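Local structure of protein induced by osmotic stress (Scheffersomyces stipitis, 5YWN) at residues I195-G207 with F318-V332. The protein probably reduces ketones and aldehydes, haloketones among them, to alcohols with NADPH, as an extended short-chain dehydrogenase/reductase of the dihydroflavonol-4-reductase subfamily. The protein carries 1 engineered substitution. Sequence-based numbering, arbitrary orientation.
Sequences IFGPQAKDEEVKG and FETSVVDSIKQVLKV. With NAP (NADP nicotinamide-adenine-dinucleotide phosphate), chain B.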
loop_
_atom_site.group_PDB
_atom_site.type_symbol
_atom_site.label_atom_id
_atom_site.label_comp_id
_atom_site.label_asym_id
_atom_site.label_seq_id
_atom_site.Cartn_x
_atom_site.Cartn_y
_atom_site.Cartn_z
ATOM N N ILE A 195 2.309 2.549 6.039
ATOM C CA ILE A 195 2.872 3.416 5.047
ATOM C C ILE A 195 2.724 4.911 5.392
ATOM O O ILE A 195 1.656 5.424 5.464
ATOM C CB ILE A 195 2.284 3.144 3.656
ATOM C CG1 ILE A 195 2.408 1.673 3.259
ATOM C CG2 ILE A 195 2.904 4.059 2.636
ATOM C CD1 ILE A 195 1.800 1.375 1.937
ATOM N N PHE A 196 3.855 5.561 5.560
ATOM C CA PHE A 196 3.940 6.975 5.834
ATOM C C PHE A 196 4.634 7.721 4.672
ATOM O O PHE A 196 5.304 7.155 3.896
ATOM C CB PHE A 196 4.695 7.306 7.131
ATOM C CG PHE A 196 4.167 6.661 8.368
ATOM C CD1 PHE A 196 2.868 6.272 8.494
ATOM C CD2 PHE A 196 5.000 6.466 9.427
ATOM C CE1 PHE A 196 2.432 5.687 9.640
ATOM C CE2 PHE A 196 4.560 5.898 10.576
ATOM C CZ PHE A 196 3.291 5.494 10.683
ATOM N N GLY A 197 4.484 9.024 4.670
ATOM C CA GLY A 197 5.056 9.866 3.678
ATOM C C GLY A 197 4.123 10.807 2.937
ATOM O O GLY A 197 2.950 10.704 3.016
ATOM N N PRO A 198 4.682 11.768 2.224
ATOM C CA PRO A 198 3.871 12.762 1.530
ATOM C C PRO A 198 3.018 12.188 0.427
ATOM O O PRO A 198 3.368 11.190 -0.078
ATOM C CB PRO A 198 4.911 13.688 0.931
ATOM C CG PRO A 198 6.089 12.843 0.721
ATOM C CD PRO A 198 6.093 11.887 1.848
ATOM N N GLN A 199 1.890 12.810 0.136
ATOM C CA GLN A 199 1.041 12.456 -0.982
ATOM C C GLN A 199 1.687 12.841 -2.294
ATOM O O GLN A 199 2.410 13.769 -2.330
ATOM C CB GLN A 199 -0.287 13.171 -0.914
ATOM C CG GLN A 199 -0.949 13.214 0.419
ATOM C CD GLN A 199 -1.696 11.961 0.752
ATOM O OE1 GLN A 199 -2.550 11.543 0.035
ATOM N NE2 GLN A 199 -1.387 11.393 1.862
ATOM N N ALA A 200 1.363 12.146 -3.369
ATOM C CA ALA A 200 1.951 12.429 -4.655
ATOM C C ALA A 200 1.684 13.870 -5.164
ATOM O O ALA A 200 2.523 14.478 -5.727
ATOM C CB ALA A 200 1.524 11.401 -5.677
ATOM N N LYS A 201 0.498 14.377 -4.897
ATOM C CA LYS A 201 0.105 15.699 -5.291
ATOM C C LYS A 201 -0.421 16.510 -4.118
ATOM O O LYS A 201 -1.238 16.042 -3.365
ATOM C CB LYS A 201 -0.969 15.625 -6.348
ATOM C CG LYS A 201 -0.519 15.135 -7.700
ATOM C CD LYS A 201 0.307 16.138 -8.437
ATOM C CE LYS A 201 0.797 15.524 -9.704
ATOM N NZ LYS A 201 1.330 16.496 -10.646
ATOM N N ASP A 202 -0.003 17.753 -4.066
ATOM C CA ASP A 202 -0.413 18.693 -3.061
ATOM C C ASP A 202 -1.912 18.873 -3.067
ATOM O O ASP A 202 -2.497 18.985 -2.055
ATOM C CB ASP A 202 0.253 20.028 -3.290
ATOM C CG ASP A 202 1.725 19.994 -3.021
ATOM O OD1 ASP A 202 2.182 19.046 -2.390
ATOM O OD2 ASP A 202 2.411 20.893 -3.459
ATOM N N GLU A 203 -2.489 18.831 -4.239
ATOM C CA GLU A 203 -3.898 19.004 -4.469
ATOM C C GLU A 203 -4.771 17.945 -3.818
ATOM O O GLU A 203 -5.897 18.166 -3.569
ATOM C CB GLU A 203 -4.162 19.045 -5.969
ATOM C CG GLU A 203 -3.495 20.155 -6.708
ATOM C CD GLU A 203 -2.141 19.806 -7.259
ATOM O OE1 GLU A 203 -1.465 18.942 -6.720
ATOM O OE2 GLU A 203 -1.729 20.425 -8.222
ATOM N N GLU A 204 -4.203 16.786 -3.575
ATOM C CA GLU A 204 -4.886 15.700 -2.990
ATOM C C GLU A 204 -4.788 15.677 -1.487
ATOM O O GLU A 204 -5.406 14.893 -0.858
ATOM C CB GLU A 204 -4.411 14.383 -3.605
ATOM C CG GLU A 204 -4.762 14.205 -5.089
ATOM C CD GLU A 204 -6.223 13.878 -5.341
ATOM O OE1 GLU A 204 -6.965 14.756 -5.759
ATOM O OE2 GLU A 204 -6.645 12.758 -5.085
ATOM N N VAL A 205 -4.022 16.561 -0.924
ATOM C CA VAL A 205 -3.841 16.584 0.497
ATOM C C VAL A 205 -5.132 16.845 1.287
ATOM O O VAL A 205 -5.423 16.136 2.217
ATOM C CB VAL A 205 -2.748 17.604 0.860
ATOM C CG1 VAL A 205 -2.702 17.888 2.332
ATOM C CG2 VAL A 205 -1.412 17.124 0.368
ATOM N N LYS A 206 -5.876 17.856 0.913
ATOM C CA LYS A 206 -7.072 18.149 1.628
ATOM C C LYS A 206 -8.177 17.047 1.584
ATOM O O LYS A 206 -8.958 16.920 2.501
ATOM C CB LYS A 206 -7.587 19.538 1.259
ATOM C CG LYS A 206 -6.908 20.680 1.990
ATOM C CD LYS A 206 -6.575 20.312 3.435
ATOM C CE LYS A 206 -5.819 21.377 4.228
ATOM N NZ LYS A 206 -5.928 22.773 3.722
ATOM N N GLY A 207 -8.235 16.276 0.522
ATOM C CA GLY A 207 -9.362 15.396 0.334
ATOM C C GLY A 207 -9.779 14.191 1.181
ATOM O O GLY A 207 -10.923 14.119 1.556
ATOM N N PHE A 318 12.885 7.327 9.047
ATOM C CA PHE A 318 11.624 7.691 9.646
ATOM C C PHE A 318 11.423 9.201 9.765
ATOM O O PHE A 318 10.406 9.707 9.455
ATOM C CB PHE A 318 11.498 7.015 11.004
ATOM C CG PHE A 318 10.325 7.453 11.795
ATOM C CD1 PHE A 318 9.111 6.904 11.587
ATOM C CD2 PHE A 318 10.454 8.374 12.772
ATOM C CE1 PHE A 318 8.026 7.304 12.303
ATOM C CE2 PHE A 318 9.372 8.787 13.495
ATOM C CZ PHE A 318 8.161 8.255 13.263
ATOM N N GLU A 319 12.449 9.886 10.178
ATOM C CA GLU A 319 12.406 11.315 10.305
ATOM C C GLU A 319 12.133 11.976 8.947
ATOM O O GLU A 319 11.364 12.838 8.865
ATOM C CB GLU A 319 13.693 11.818 10.913
ATOM C CG GLU A 319 13.803 13.308 10.996
ATOM C CD GLU A 319 14.789 13.846 12.021
ATOM O OE1 GLU A 319 14.994 15.022 12.022
ATOM O OE2 GLU A 319 15.324 13.140 12.815
ATOM N N THR A 320 12.785 11.518 7.921
ATOM C CA THR A 320 12.602 12.081 6.621
ATOM C C THR A 320 11.173 11.890 6.130
ATOM O O THR A 320 10.573 12.812 5.669
ATOM C CB THR A 320 13.651 11.611 5.609
ATOM O OG1 THR A 320 14.951 11.802 6.122
ATOM C CG2 THR A 320 13.559 12.399 4.337
ATOM N N SER A 321 10.643 10.693 6.293
ATOM C CA SER A 321 9.306 10.387 5.841
ATOM C C SER A 321 8.300 11.264 6.592
ATOM O O SER A 321 7.494 11.889 6.019
ATOM C CB SER A 321 9.004 8.906 6.034
ATOM O OG SER A 321 7.735 8.574 5.603
ATOM N N VAL A 322 8.455 11.321 7.894
ATOM C CA VAL A 322 7.630 12.156 8.720
ATOM C C VAL A 322 7.767 13.644 8.363
ATOM O O VAL A 322 6.812 14.257 8.175
ATOM C CB VAL A 322 7.944 11.907 10.207
ATOM C CG1 VAL A 322 7.425 12.985 11.107
ATOM C CG2 VAL A 322 7.371 10.585 10.650
ATOM N N VAL A 323 8.967 14.163 8.265
ATOM C CA VAL A 323 9.175 15.570 7.982
ATOM C C VAL A 323 8.568 15.908 6.606
ATOM O O VAL A 323 7.900 16.836 6.492
ATOM C CB VAL A 323 10.681 15.989 8.022
ATOM C CG1 VAL A 323 10.926 17.321 7.362
ATOM C CG2 VAL A 323 11.253 16.001 9.418
ATOM N N ASP A 324 8.811 15.089 5.617
ATOM C CA ASP A 324 8.311 15.329 4.294
ATOM C C ASP A 324 6.785 15.347 4.332
ATOM O O ASP A 324 6.200 16.129 3.695
ATOM C CB ASP A 324 8.837 14.285 3.294
ATOM C CG ASP A 324 10.292 14.522 2.890
ATOM O OD1 ASP A 324 10.867 15.515 3.298
ATOM O OD2 ASP A 324 10.841 13.715 2.163
ATOM N N SER A 325 6.178 14.455 5.097
ATOM C CA SER A 325 4.747 14.391 5.170
ATOM C C SER A 325 4.135 15.653 5.811
ATOM O O SER A 325 3.208 16.196 5.322
ATOM C CB SER A 325 4.297 13.082 5.839
ATOM O OG SER A 325 2.920 12.981 5.974
ATOM N N ILE A 326 4.724 16.088 6.913
ATOM C CA ILE A 326 4.328 17.282 7.614
ATOM C C ILE A 326 4.547 18.577 6.853
ATOM O O ILE A 326 3.715 19.399 6.874
ATOM C CB ILE A 326 4.904 17.323 9.030
ATOM C CG1 ILE A 326 4.226 16.262 9.865
ATOM C CG2 ILE A 326 4.679 18.661 9.697
ATOM C CD1 ILE A 326 5.107 15.633 10.835
ATOM N N LYS A 327 5.667 18.696 6.178
ATOM C CA LYS A 327 5.979 19.873 5.392
ATOM C C LYS A 327 4.894 20.051 4.366
ATOM O O LYS A 327 4.436 21.111 4.197
ATOM C CB LYS A 327 7.292 19.732 4.668
ATOM C CG LYS A 327 8.449 20.248 5.438
ATOM C CD LYS A 327 9.786 20.190 4.718
ATOM C CE LYS A 327 10.913 20.570 5.656
ATOM N NZ LYS A 327 12.207 19.868 5.403
ATOM N N GLN A 328 4.451 18.970 3.742
ATOM C CA GLN A 328 3.385 19.068 2.795
ATOM C C GLN A 328 2.076 19.565 3.372
ATOM O O GLN A 328 1.449 20.373 2.786
ATOM C CB GLN A 328 3.147 17.749 2.103
ATOM C CG GLN A 328 2.099 17.808 1.026
ATOM C CD GLN A 328 2.003 16.551 0.224
ATOM O OE1 GLN A 328 1.823 15.502 0.755
ATOM N NE2 GLN A 328 2.111 16.681 -1.067
ATOM N N VAL A 329 1.674 19.047 4.504
ATOM C CA VAL A 329 0.450 19.454 5.112
ATOM C C VAL A 329 0.512 20.935 5.519
ATOM O O VAL A 329 -0.415 21.639 5.363
ATOM C CB VAL A 329 0.044 18.557 6.289
ATOM C CG1 VAL A 329 -1.129 19.171 7.046
ATOM C CG2 VAL A 329 -0.287 17.170 5.804
ATOM N N LEU A 330 1.637 21.360 6.020
ATOM C CA LEU A 330 1.828 22.757 6.358
ATOM C C LEU A 330 1.758 23.652 5.122
ATOM O O LEU A 330 1.140 24.659 5.151
ATOM C CB LEU A 330 3.099 22.992 7.131
ATOM C CG LEU A 330 3.201 22.339 8.478
ATOM C CD1 LEU A 330 4.463 22.648 9.187
ATOM C CD2 LEU A 330 2.044 22.656 9.343
ATOM N N LYS A 331 2.373 23.241 4.049
ATOM C CA LYS A 331 2.383 24.021 2.846
ATOM C C LYS A 331 0.990 24.296 2.348
ATOM O O LYS A 331 0.680 25.351 1.915
ATOM C CB LYS A 331 3.166 23.301 1.784
ATOM C CG LYS A 331 3.294 24.041 0.474
ATOM C CD LYS A 331 4.346 23.425 -0.408
ATOM C CE LYS A 331 4.137 23.688 -1.872
ATOM N NZ LYS A 331 4.891 22.733 -2.693
ATOM N N VAL A 332 0.152 23.311 2.445
ATOM C CA VAL A 332 -1.179 23.421 1.932
ATOM C C VAL A 332 -2.130 24.157 2.887
ATOM O O VAL A 332 -3.142 24.635 2.499
ATOM C CB VAL A 332 -1.663 22.055 1.477
ATOM C CG1 VAL A 332 -2.970 22.194 0.760
ATOM C CG2 VAL A 332 -0.674 21.485 0.499
HETATM P PA NAP B . -6.462 3.857 0.351
HETATM O O1A NAP B . -5.650 5.128 0.296
HETATM O O2A NAP B . -7.857 3.877 0.929
HETATM O O5B NAP B . -6.541 3.245 -1.136
HETATM C C5B NAP B . -7.575 2.327 -1.486
HETATM C C4B NAP B . -8.051 2.605 -2.907
HETATM O O4B NAP B . -8.662 1.434 -3.458
HETATM C C3B NAP B . -9.077 3.727 -2.943
HETATM O O3B NAP B . -8.601 4.824 -3.729
HETATM C C2B NAP B . -10.333 3.136 -3.551
HETATM O O2B NAP B . -10.697 3.834 -4.739
HETATM C C1B NAP B . -10.014 1.681 -3.857
HETATM N N9A NAP B . -10.936 0.789 -3.110
HETATM C C8A NAP B . -10.995 0.665 -1.769
HETATM N N7A NAP B . -11.948 -0.234 -1.413
HETATM C C5A NAP B . -12.515 -0.702 -2.540
HETATM C C6A NAP B . -13.582 -1.671 -2.879
HETATM N N6A NAP B . -14.254 -2.342 -1.912
HETATM N N1A NAP B . -13.864 -1.863 -4.187
HETATM C C2A NAP B . -13.209 -1.208 -5.165
HETATM N N3A NAP B . -12.232 -0.316 -4.921
HETATM C C4A NAP B . -11.845 -0.023 -3.657
HETATM O O3 NAP B . -5.605 2.746 1.143
HETATM P PN NAP B . -3.998 2.742 1.059
HETATM O O1N NAP B . -3.452 2.970 2.448
HETATM O O2N NAP B . -3.581 3.650 -0.074
HETATM O O5D NAP B . -3.671 1.224 0.633
HETATM C C5D NAP B . -3.304 0.912 -0.710
HETATM C C4D NAP B . -3.103 -0.591 -0.856
HETATM O O4D NAP B . -1.870 -0.986 -0.245
HETATM C C3D NAP B . -4.224 -1.377 -0.194
HETATM O O3D NAP B . -4.953 -2.136 -1.164
HETATM C C2D NAP B . -3.562 -2.293 0.816
HETATM O O2D NAP B . -3.865 -3.663 0.535
HETATM C C1D NAP B . -2.066 -2.039 0.706
HETATM N N1N NAP B . -1.521 -1.658 2.013
HETATM C C2N NAP B . -1.459 -0.365 2.355
HETATM C C3N NAP B . -0.947 0.018 3.590
HETATM C C7N NAP B . -0.880 1.468 3.965
HETATM O O7N NAP B . -0.668 1.776 5.126
HETATM N N7N NAP B . -1.056 2.386 3.015
HETATM C C4N NAP B . -0.497 -0.955 4.471
HETATM C C5N NAP B . -0.572 -2.287 4.093
HETATM C C6N NAP B . -1.093 -2.615 2.847
HETATM P P2B NAP B . -11.689 5.100 -4.671
HETATM O O1X NAP B . -12.343 5.122 -6.032
HETATM O O2X NAP B . -12.625 4.770 -3.535
HETATM O O3X NAP B . -10.770 6.268 -4.403
HETATM O O HOH W 1 2.654 10.169 6.683
#
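With CG anti to the backbone N (chi1 -176°) and the chain extended beyond it, Gln328 reaches from the C-terminal helix 318-332 to Gln199 and Asp202 in the segment that follows strand 194-196 of this Rossmann-type reductase. It illustrates how one side-chain amide can hold a neighbouring segment by pairing with its backbone N-H and C=O and with a carboxylate: OE1 accepts Gln199 N at 2.8 Å, in the carbonyl plane on a lone pair, while NE2 donates to Gln199 O at 3.2 Å. The second hydrogen of NE2 goes to Asp202 OD1, 2.7 Å away and almost straight at 166°, although carboxylate and amide planes stand nearly perpendicular. Val205 CG2 packs against CD of the same amide. Replacing Gln328 with alanine is likely to leave Gln199 N and O and Asp202 OD1 without these partners and to open a gap beside Val205 CG2. Asp202 is shared, its OD2 meeting Lys331 NZ at 3.2 Å on the syn side, somewhat out of the carboxylate plane, in a salt bridge.

Toward the N-terminal end of the helix, Pro198 lies alongside Asp324, whose carboxylate pairs with Arg239, and Phe196 meets Phe318 edge to edge. The segment thus runs from the helix back to the cofactor site, where Ile195 N, in the strand, donates to the nicotinamide carboxamide O7N; the hydroxyl OH of Tyr13, an NADP-binding residue, is hydrogen-bonded to Gly197 O. Between strand end and helix, one water accepts from Gly197 N at 3.0 Å and donates to Ser325 OG, which is also hydrogen-bonded to Asn217 OD1.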